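Local coordinates for protein dipicolinate synthase subunit A (Bacillus halodurans, PDB 3D4O) that probably serves, as subunit A of dipicolinate synthase, in the oxidoreductase step that yields dipicolinic acid, the compound accumulated in bacterial spores, at residues M2-V8 with V286-E291; D60-I66 with H97-G103; L123-I129 with I280-L285. Residues are numbered along the deposited sequence.

Overall arrangement
Contact 2, the pairing of two parallel strands, lies within the N-terminal Rossmann-like domain; contacts 1 and 3 bring helix 274-289, the last of the chain, back onto that domain. Contacts 1 and 2 have centres about 12 Å apart and meet where His7 O stands 2.6 Å from Asp60 N, as strands 7-11 and 61-63 are neighbours. Contact 3, its centre about 13 Å from that of contact 2, follows strand 119-122: Ser102 O lies 2.7 Å from Leu123 N. Contacts 1 and 3, with centres about 15 Å apart, share the helix. A 1,2-ethanediol, probably from the crystallisation liquor, sits in contact 2 and near Leu123 of contact 3.

Contact 1: residues M2-V8 with V286-E291; sequences MLTGKHV and VKLLAE
Residues 2-8 run through a type II beta turn from Leu3 to Lys6, closed by Lys6 N to Leu3 O at 3.2 Å, with Gly5 at positive phi (85°), and enter a strand at His7 and Val8. Residues 286-289 are the last turn of helix 274-289, and Ala290 follows it as loop. The backbones come closest at Leu3 and Ala290, CA to CA 6.2 Å. Lys6, extended beyond its m chi1 with chi2 to chi4 all t, sends NZ to Leu289 O for a 2.6 Å hydrogen bond, so the lysine ammonium group meets a carbonyl at the helix C-terminus. The rest of the contact is apolar. Leu3 (m, t) brings CD2 to 3.7 Å from Leu289 CB, and its CD1 to 4.3 Å from Val286 CG2. The selenomethionine Met2 lays its CE 3.3 Å from Val286 CG1 and 4.0 Å from Ala290 CB, on the exposed border. Val8 CG1 reaches Leu289 CD1 at 4.4 Å. The C-terminal helix is thus fastened to the start of the first strand of a Rossmann-like domain: Leu3, Val8 and Val286 also touch Leu24 of helix 15-26, while Leu288 and Leu289 rest on Tyr101 of strand 99-102.

Contact 2: residues D60-I66 with H97-G103; sequences DAILLPI and HCVVYSG. With EDO (1,2-ethanediol), chain M.
A beta-alpha-beta unit, strand 61-63, helix 88-92 and strand 99-102, supplies this contact: its two strands lie side by side and parallel in the sheet. Their axes approach to 4.6 Å at 16°, with Ala61 opposite Val99, Ile62 opposite Val100 and Leu63 opposite Tyr101 (CA to CA 4.8, 4.6 and 4.9 Å). Four backbone hydrogen bonds form the ladder: Val99 N to Asp60 O 3.2 Å, Ile62 N to Val99 O 2.8 Å, Tyr101 N to Ile62 O 2.7 Å and Leu64 N to Tyr101 O 2.9 Å. On the face of Ala61, Leu63 and Tyr101, Leu63 CD1 lies 3.7 Å from Tyr101 CD1, and Ala61 CB approaches the ring edge at CE1, 4.3 Å away; Leu285, Leu288 and Leu289 of helix 274-289 cover the tyrosine. On the other face Ile62 (m, t) sets CG1 3.9 Å from Cys98 SG and CB 4.2 Å from Val100 CG2, and Leu64 CD1 packs 4.1 Å from Val100 CG1. At the N-terminal end Asp60 OD1 sits 3.0 Å from the His97 ring edge at CE1, while Asp60 OD2 accepts a hydrogen bond from His7 N. Just past the end of strand 61-63, both hydroxyls of the 1,2-ethanediol, O1 and O2, donate to Leu64 O at 2.7 Å. With strand order 3-2-1-4-5-6, the sheet that holds this pair is that of a Rossmann fold.

Contact 3: residues L123-I129 with I280-L285; sequences LMERDDI and ILADVL
Leu123 opens the first segment in a short 3-10 turn, its CB directed at the helix of residues 280-285; in the m, t rotamer its CD1 lies 4.1 Å from both Leu281 CD2 and Leu285 CD2, and 4.4 Å from Val284 CG1. The 3-10 turn is closed by Arg126 N to Leu123 O at 3.2 Å. Arg126 then takes the N-cap position of helix 127-148, its extended backbone (phi -87°, psi 115°) separating the two helical pieces. Its CB points toward 280-285, and Val284 CG2 sits over one face of the guanidinium, 3.6 Å from Arg126 NH2, while NH2 makes a salt bridge with Asp128 OD2 at 3.1 Å. Asp128, with chi1 p, also accepts a weak hydrogen bond from Ile129 N at OD1, 2.9 Å. Ile129 (m, m) completes the apolar contact: its CD1 is 3.7 Å from Ile280 CG2 and 4.4 Å from Val284 CB, and its CG2 is 4.1 Å from Leu281 CD2. The backbones stay well apart, Ile129 CA to Ile280 CA being 7.6 Å, so side chains alone bridge the gap. Here the chain leaves the N-terminal domain for the long helix 127-148 and packs against the returning helix 274-289. Leu281 and Leu285 also touch Ile20 of helix 15-26, and Leu123 is joined through its backbone to Ser102 at the end of strand 99-102.

Contact 1: residues M2-V8 with V286-E291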
loop_
_atom_site.group_PDB
_atom_site.type_symbol
_atom_site.label_atom_id
_atom_site.label_comp_id
_atom_site.label_asym_id
_atom_site.label_seq_id
_atom_site.Cartn_x
_atom_site.Cartn_y
_atom_site.Cartn_z
HETATM N N MSE C 2 22.661 -9.845 31.711
HETATM C CA MSE C 2 22.534 -8.391 31.694
HETATM C C MSE C 2 21.485 -7.810 32.587
HETATM O O MSE C 2 21.741 -6.899 33.361
HETATM C CB MSE C 2 22.172 -7.975 30.304
HETATM C CG MSE C 2 23.291 -8.200 29.363
HETATM SE SE MSE C 2 24.238 -6.521 29.154
HETATM C CE MSE C 2 22.956 -5.474 28.120
ATOM N N LEU C 3 20.293 -8.338 32.424
ATOM C CA LEU C 3 19.107 -7.830 33.124
ATOM C C LEU C 3 18.719 -8.702 34.292
ATOM O O LEU C 3 17.596 -8.682 34.762
ATOM C CB LEU C 3 17.943 -7.691 32.139
ATOM C CG LEU C 3 18.186 -6.754 30.950
ATOM C CD1 LEU C 3 17.018 -6.830 29.976
ATOM C CD2 LEU C 3 18.425 -5.332 31.410
ATOM N N THR C 4 19.688 -9.466 34.753
ATOM C CA THR C 4 19.493 -10.347 35.910
ATOM C C THR C 4 19.219 -9.511 37.138
ATOM O O THR C 4 19.898 -8.526 37.406
ATOM C CB THR C 4 20.734 -11.240 36.195
ATOM O OG1 THR C 4 21.015 -12.062 35.052
ATOM C CG2 THR C 4 20.497 -12.128 37.421
ATOM N N GLY C 5 18.184 -9.914 37.851
ATOM C CA GLY C 5 17.780 -9.288 39.110
ATOM C C GLY C 5 16.881 -8.094 38.913
ATOM O O GLY C 5 16.430 -7.465 39.878
ATOM N N LYS C 6 16.644 -7.769 37.651
ATOM C CA LYS C 6 15.764 -6.649 37.312
ATOM C C LYS C 6 14.370 -7.155 37.040
ATOM O O LYS C 6 14.189 -8.235 36.513
ATOM C CB LYS C 6 16.342 -5.798 36.184
ATOM C CG LYS C 6 17.569 -5.057 36.700
ATOM C CD LYS C 6 17.956 -3.819 35.897
ATOM C CE LYS C 6 18.842 -2.908 36.767
ATOM N NZ LYS C 6 19.067 -1.535 36.204
ATOM N N HIS C 7 13.393 -6.397 37.508
ATOM C CA HIS C 7 11.993 -6.751 37.341
ATOM C C HIS C 7 11.268 -5.663 36.608
ATOM O O HIS C 7 11.206 -4.528 37.068
ATOM C CB HIS C 7 11.348 -7.036 38.696
ATOM C CG HIS C 7 9.857 -7.197 38.645
ATOM N ND1 HIS C 7 9.196 -7.696 37.544
ATOM C CD2 HIS C 7 8.909 -7.003 39.592
ATOM C CE1 HIS C 7 7.902 -7.753 37.799
ATOM N NE2 HIS C 7 7.701 -7.342 39.036
ATOM N N VAL C 8 10.745 -6.022 35.443
ATOM C CA VAL C 8 9.995 -5.082 34.618
ATOM C C VAL C 8 8.563 -5.558 34.357
ATOM O O VAL C 8 8.273 -6.745 34.240
ATOM C CB VAL C 8 10.708 -4.747 33.244
ATOM C CG1 VAL C 8 12.224 -4.644 33.418
ATOM C CG2 VAL C 8 10.397 -5.773 32.180
ATOM N N VAL C 286 17.219 -2.673 26.305
ATOM C CA VAL C 286 18.187 -3.543 26.978
ATOM C C VAL C 286 19.312 -2.674 27.527
ATOM O O VAL C 286 19.739 -2.814 28.671
ATOM C CB VAL C 286 18.776 -4.618 26.029
ATOM C CG1 VAL C 286 20.110 -5.069 26.541
ATOM C CG2 VAL C 286 17.825 -5.802 25.877
ATOM N N LYS C 287 19.732 -1.721 26.708
ATOM C CA LYS C 287 20.838 -0.813 27.068
ATOM C C LYS C 287 20.469 0.123 28.212
ATOM O O LYS C 287 21.230 0.290 29.161
ATOM C CB LYS C 287 21.283 0.005 25.858
ATOM N N LEU C 288 19.273 0.685 28.123
ATOM C CA LEU C 288 18.773 1.672 29.098
ATOM C C LEU C 288 18.495 1.060 30.446
ATOM O O LEU C 288 18.769 1.656 31.488
ATOM C CB LEU C 288 17.519 2.386 28.575
ATOM C CG LEU C 288 17.813 3.292 27.371
ATOM C CD1 LEU C 288 16.563 3.863 26.648
ATOM C CD2 LEU C 288 18.747 4.403 27.852
ATOM N N LEU C 289 18.011 -0.169 30.416
ATOM C CA LEU C 289 17.641 -0.894 31.641
ATOM C C LEU C 289 18.872 -1.394 32.359
ATOM O O LEU C 289 18.874 -1.603 33.579
ATOM C CB LEU C 289 16.699 -2.068 31.305
ATOM C CG LEU C 289 15.317 -1.602 30.848
ATOM C CD1 LEU C 289 14.526 -2.693 30.172
ATOM C CD2 LEU C 289 14.557 -1.032 32.053
ATOM N N ALA C 290 19.933 -1.519 31.580
ATOM C CA ALA C 290 21.206 -2.073 32.055
ATOM C C ALA C 290 22.129 -0.995 32.625
ATOM O O ALA C 290 23.276 -1.259 32.982
ATOM C CB ALA C 290 21.894 -2.840 30.933
ATOM N N GLU C 291 21.609 0.221 32.706
ATOM C CA GLU C 291 22.347 1.356 33.265
ATOM C C GLU C 291 22.081 1.399 34.749
ATOM O O GLU C 291 21.962 0.350 35.380
ATOM C CB GLU C 291 21.918 2.671 32.626
ATOM C CG GLU C 291 22.328 2.828 31.167
ATOM C CD GLU C 291 21.764 4.101 30.514
ATOM O OE1 GLU C 291 20.947 4.815 31.166
ATOM O OE2 GLU C 291 22.137 4.373 29.338
#

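Contact 2: residues D60-I66 with H97-G103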
loop_
_atom_site.group_PDB
_atom_site.type_symbol
_atom_site.label_atom_id
_atom_site.label_comp_id
_atom_site.label_asym_id
_atom_site.label_seq_id
_atom_site.Cartn_x
_atom_site.Cartn_y
_atom_site.Cartn_z
ATOM N N ASP C 60 11.307 -2.540 38.772
ATOM C CA ASP C 60 12.368 -1.569 38.461
ATOM C C ASP C 60 11.964 -0.715 37.270
ATOM O O ASP C 60 12.548 0.346 37.005
ATOM C CB ASP C 60 13.704 -2.248 38.118
ATOM C CG ASP C 60 14.195 -3.207 39.204
ATOM O OD1 ASP C 60 14.987 -2.796 40.070
ATOM O OD2 ASP C 60 13.808 -4.384 39.177
ATOM N N ALA C 61 10.973 -1.194 36.532
ATOM C CA ALA C 61 10.554 -0.480 35.330
ATOM C C ALA C 61 9.229 -0.902 34.741
ATOM O O ALA C 61 8.865 -2.074 34.701
ATOM C CB ALA C 61 11.635 -0.567 34.266
ATOM N N ILE C 62 8.540 0.121 34.254
ATOM C CA ILE C 62 7.249 -0.029 33.615
ATOM C C ILE C 62 7.349 0.336 32.153
ATOM O O ILE C 62 7.708 1.445 31.812
ATOM C CB ILE C 62 6.206 0.852 34.304
ATOM C CG1 ILE C 62 6.135 0.471 35.791
ATOM C CG2 ILE C 62 4.847 0.748 33.585
ATOM C CD1 ILE C 62 5.052 1.191 36.562
ATOM N N LEU C 63 7.029 -0.629 31.301
ATOM C CA LEU C 63 7.083 -0.454 29.854
ATOM C C LEU C 63 5.702 -0.380 29.277
ATOM O O LEU C 63 4.934 -1.350 29.272
ATOM C CB LEU C 63 7.881 -1.580 29.164
ATOM C CG LEU C 63 9.422 -1.564 29.127
ATOM C CD1 LEU C 63 10.062 -1.134 30.428
ATOM C CD2 LEU C 63 9.972 -2.937 28.701
ATOM N N LEU C 64 5.410 0.814 28.786
ATOM C CA LEU C 64 4.145 1.086 28.138
ATOM C C LEU C 64 4.309 1.041 26.632
ATOM O O LEU C 64 5.428 1.132 26.111
ATOM C CB LEU C 64 3.616 2.459 28.551
ATOM C CG LEU C 64 3.387 2.711 30.037
ATOM C CD1 LEU C 64 2.784 4.062 30.256
ATOM C CD2 LEU C 64 2.481 1.611 30.597
ATOM N N PRO C 65 3.195 0.898 25.908
ATOM C CA PRO C 65 3.303 0.921 24.470
ATOM C C PRO C 65 3.839 2.243 23.976
ATOM O O PRO C 65 3.970 3.196 24.737
ATOM C CB PRO C 65 1.841 0.779 23.998
ATOM C CG PRO C 65 1.108 0.253 25.145
ATOM C CD PRO C 65 1.806 0.730 26.352
ATOM N N ILE C 66 4.119 2.305 22.682
ATOM C CA ILE C 66 4.620 3.545 22.093
ATOM C C ILE C 66 3.611 4.658 22.319
ATOM O O ILE C 66 3.969 5.800 22.574
ATOM C CB ILE C 66 4.955 3.372 20.594
ATOM C CG1 ILE C 66 6.284 2.622 20.449
ATOM C CG2 ILE C 66 5.034 4.689 19.892
ATOM C CD1 ILE C 66 7.474 3.294 21.104
ATOM N N HIS C 97 13.390 4.303 42.420
ATOM C CA HIS C 97 14.213 4.225 41.189
ATOM C C HIS C 97 13.458 3.738 39.967
ATOM O O HIS C 97 13.979 3.783 38.864
ATOM C CB HIS C 97 15.447 3.336 41.391
ATOM C CG HIS C 97 15.110 1.940 41.778
ATOM N ND1 HIS C 97 14.821 0.961 40.853
ATOM C CD2 HIS C 97 14.974 1.368 42.993
ATOM C CE1 HIS C 97 14.536 -0.162 41.489
ATOM N NE2 HIS C 97 14.616 0.061 42.788
ATOM N N CYS C 98 12.223 3.310 40.160
ATOM C CA CYS C 98 11.420 2.791 39.031
ATOM C C CYS C 98 11.258 3.826 37.944
ATOM O O CYS C 98 10.963 4.979 38.200
ATOM C CB CYS C 98 10.035 2.300 39.491
ATOM S SG CYS C 98 9.026 1.491 38.150
ATOM N N VAL C 99 11.463 3.377 36.717
ATOM C CA VAL C 99 11.351 4.220 35.526
ATOM C C VAL C 99 10.271 3.690 34.587
ATOM O O VAL C 99 10.119 2.484 34.370
ATOM C CB VAL C 99 12.709 4.315 34.762
ATOM C CG1 VAL C 99 12.587 5.133 33.495
ATOM C CG2 VAL C 99 13.778 4.879 35.675
ATOM N N VAL C 100 9.524 4.640 34.051
ATOM C CA VAL C 100 8.465 4.344 33.124
ATOM C C VAL C 100 8.958 4.688 31.755
ATOM O O VAL C 100 9.516 5.759 31.545
ATOM C CB VAL C 100 7.231 5.192 33.409
ATOM C CG1 VAL C 100 6.128 4.805 32.448
ATOM C CG2 VAL C 100 6.807 5.012 34.847
ATOM N N TYR C 101 8.771 3.755 30.833
ATOM C CA TYR C 101 9.175 3.934 29.425
ATOM C C TYR C 101 7.986 3.961 28.487
ATOM O O TYR C 101 7.119 3.098 28.509
ATOM C CB TYR C 101 10.140 2.808 28.944
ATOM C CG TYR C 101 11.513 2.844 29.574
ATOM C CD1 TYR C 101 11.770 2.174 30.762
ATOM C CD2 TYR C 101 12.564 3.540 28.964
ATOM C CE1 TYR C 101 13.031 2.206 31.348
ATOM C CE2 TYR C 101 13.823 3.586 29.535
ATOM C CZ TYR C 101 14.050 2.918 30.732
ATOM O OH TYR C 101 15.296 2.936 31.307
ATOM N N SER C 102 7.970 4.955 27.630
ATOM C CA SER C 102 6.911 5.060 26.640
ATOM C C SER C 102 7.510 5.489 25.293
ATOM O O SER C 102 8.728 5.641 25.133
ATOM C CB SER C 102 5.863 6.081 27.116
ATOM O OG SER C 102 4.726 6.107 26.277
ATOM N N GLY C 103 6.631 5.667 24.326
ATOM C CA GLY C 103 7.029 6.191 23.011
ATOM C C GLY C 103 6.820 7.684 23.178
ATOM O O GLY C 103 7.762 8.501 23.165
HETATM C C1 EDO M . 8.393 0.924 24.073
HETATM O O1 EDO M . 6.976 1.117 23.950
HETATM C C2 EDO M . 8.894 1.259 25.486
HETATM O O2 EDO M . 8.070 0.585 26.445
#

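Contact 3: residues L123-I129 with I280-L285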
loop_
_atom_site.group_PDB
_atom_site.type_symbol
_atom_site.label_atom_id
_atom_site.label_comp_id
_atom_site.label_asym_id
_atom_site.label_seq_id
_atom_site.Cartn_x
_atom_site.Cartn_y
_atom_site.Cartn_z
ATOM N N LEU C 123 10.624 7.419 24.464
ATOM C CA LEU C 123 11.579 6.933 23.473
ATOM C C LEU C 123 11.516 7.674 22.161
ATOM O O LEU C 123 12.530 7.762 21.442
ATOM C CB LEU C 123 11.441 5.414 23.229
ATOM C CG LEU C 123 11.777 4.548 24.467
ATOM C CD1 LEU C 123 11.578 3.057 24.158
ATOM C CD2 LEU C 123 13.208 4.820 25.022
HETATM N N MSE C 124 10.365 8.253 21.855
HETATM C CA MSE C 124 10.200 8.938 20.555
HETATM C C MSE C 124 10.857 10.313 20.534
HETATM O O MSE C 124 10.939 10.945 19.494
HETATM C CB MSE C 124 8.738 8.999 20.106
HETATM C CG MSE C 124 8.188 7.611 19.759
HETATM SE SE MSE C 124 9.064 6.891 18.147
HETATM C CE MSE C 124 8.134 8.108 16.984
ATOM N N GLU C 125 11.361 10.745 21.675
ATOM C CA GLU C 125 12.085 12.023 21.742
ATOM C C GLU C 125 13.547 11.834 21.390
ATOM O O GLU C 125 14.309 12.793 21.343
ATOM C CB GLU C 125 11.979 12.674 23.115
ATOM C CG GLU C 125 10.626 13.262 23.306
ATOM C CD GLU C 125 10.437 13.919 24.646
ATOM O OE1 GLU C 125 11.334 13.873 25.510
ATOM O OE2 GLU C 125 9.340 14.468 24.828
ATOM N N ARG C 126 13.950 10.586 21.202
ATOM C CA ARG C 126 15.333 10.327 20.815
ATOM C C ARG C 126 15.320 10.418 19.306
ATOM O O ARG C 126 14.689 9.613 18.628
ATOM C CB ARG C 126 15.838 8.971 21.279
ATOM C CG ARG C 126 15.635 8.685 22.764
ATOM C CD ARG C 126 16.793 7.871 23.331
ATOM N NE ARG C 126 17.384 7.032 22.297
ATOM C CZ ARG C 126 18.473 6.299 22.444
ATOM N NH1 ARG C 126 19.119 6.294 23.609
ATOM N NH2 ARG C 126 18.908 5.568 21.408
ATOM N N ASP C 127 16.013 11.397 18.764
ATOM C CA ASP C 127 15.908 11.636 17.320
ATOM C C ASP C 127 16.289 10.420 16.525
ATOM O O ASP C 127 15.681 10.137 15.492
ATOM C CB ASP C 127 16.683 12.869 16.872
ATOM C CG ASP C 127 16.119 14.146 17.467
ATOM O OD1 ASP C 127 14.878 14.239 17.625
ATOM O OD2 ASP C 127 16.924 15.038 17.818
ATOM N N ASP C 128 17.247 9.661 17.034
ATOM C CA ASP C 128 17.686 8.466 16.304
ATOM C C ASP C 128 16.576 7.444 16.188
ATOM O O ASP C 128 16.317 6.894 15.099
ATOM C CB ASP C 128 18.983 7.838 16.838
ATOM C CG ASP C 128 18.920 7.409 18.302
ATOM O OD1 ASP C 128 18.057 7.852 19.098
ATOM O OD2 ASP C 128 19.827 6.651 18.660
ATOM N N ILE C 129 15.906 7.203 17.299
ATOM C CA ILE C 129 14.830 6.209 17.328
ATOM C C ILE C 129 13.690 6.722 16.459
ATOM O O ILE C 129 13.117 6.003 15.632
ATOM C CB ILE C 129 14.315 5.944 18.754
ATOM C CG1 ILE C 129 15.409 5.320 19.633
ATOM C CG2 ILE C 129 13.102 5.023 18.720
ATOM C CD1 ILE C 129 15.985 4.040 19.045
ATOM N N ILE C 280 14.251 -2.656 17.269
ATOM C CA ILE C 280 14.916 -1.387 17.507
ATOM C C ILE C 280 14.672 -0.954 18.945
ATOM O O ILE C 280 15.592 -0.572 19.641
ATOM C CB ILE C 280 14.487 -0.328 16.535
ATOM C CG1 ILE C 280 15.192 -0.591 15.187
ATOM C CG2 ILE C 280 14.852 1.057 17.078
ATOM C CD1 ILE C 280 14.678 0.303 14.090
ATOM N N LEU C 281 13.431 -1.104 19.397
ATOM C CA LEU C 281 13.068 -0.698 20.763
ATOM C C LEU C 281 13.713 -1.588 21.788
ATOM O O LEU C 281 14.196 -1.121 22.842
ATOM C CB LEU C 281 11.561 -0.743 20.961
ATOM C CG LEU C 281 10.812 0.226 20.045
ATOM C CD1 LEU C 281 9.310 0.023 20.225
ATOM C CD2 LEU C 281 11.266 1.682 20.353
ATOM N N ALA C 282 13.726 -2.876 21.458
ATOM C CA ALA C 282 14.270 -3.900 22.360
ATOM C C ALA C 282 15.722 -3.608 22.626
ATOM O O ALA C 282 16.183 -3.628 23.755
ATOM C CB ALA C 282 14.096 -5.332 21.785
ATOM N N ASP C 283 16.426 -3.326 21.551
ATOM C CA ASP C 283 17.861 -3.031 21.627
ATOM C C ASP C 283 18.153 -1.845 22.543
ATOM O O ASP C 283 19.088 -1.878 23.338
ATOM C CB ASP C 283 18.432 -2.702 20.255
ATOM C CG ASP C 283 18.614 -3.927 19.378
ATOM O OD1 ASP C 283 18.691 -5.050 19.912
ATOM O OD2 ASP C 283 18.708 -3.743 18.146
ATOM N N VAL C 284 17.367 -0.791 22.403
ATOM C CA VAL C 284 17.617 0.423 23.187
ATOM C C VAL C 284 17.225 0.182 24.640
ATOM O O VAL C 284 17.915 0.631 25.594
ATOM C CB VAL C 284 16.939 1.694 22.582
ATOM C CG1 VAL C 284 15.428 1.625 22.649
ATOM C CG2 VAL C 284 17.433 2.923 23.335
ATOM N N LEU C 285 16.177 -0.619 24.805
ATOM C CA LEU C 285 15.619 -0.874 26.136
ATOM C C LEU C 285 16.601 -1.705 26.970
ATOM O O LEU C 285 16.787 -1.473 28.185
ATOM C CB LEU C 285 14.222 -1.526 26.071
ATOM C CG LEU C 285 13.059 -0.579 25.722
ATOM C CD1 LEU C 285 11.749 -1.307 25.381
ATOM C CD2 LEU C 285 12.869 0.348 26.908
#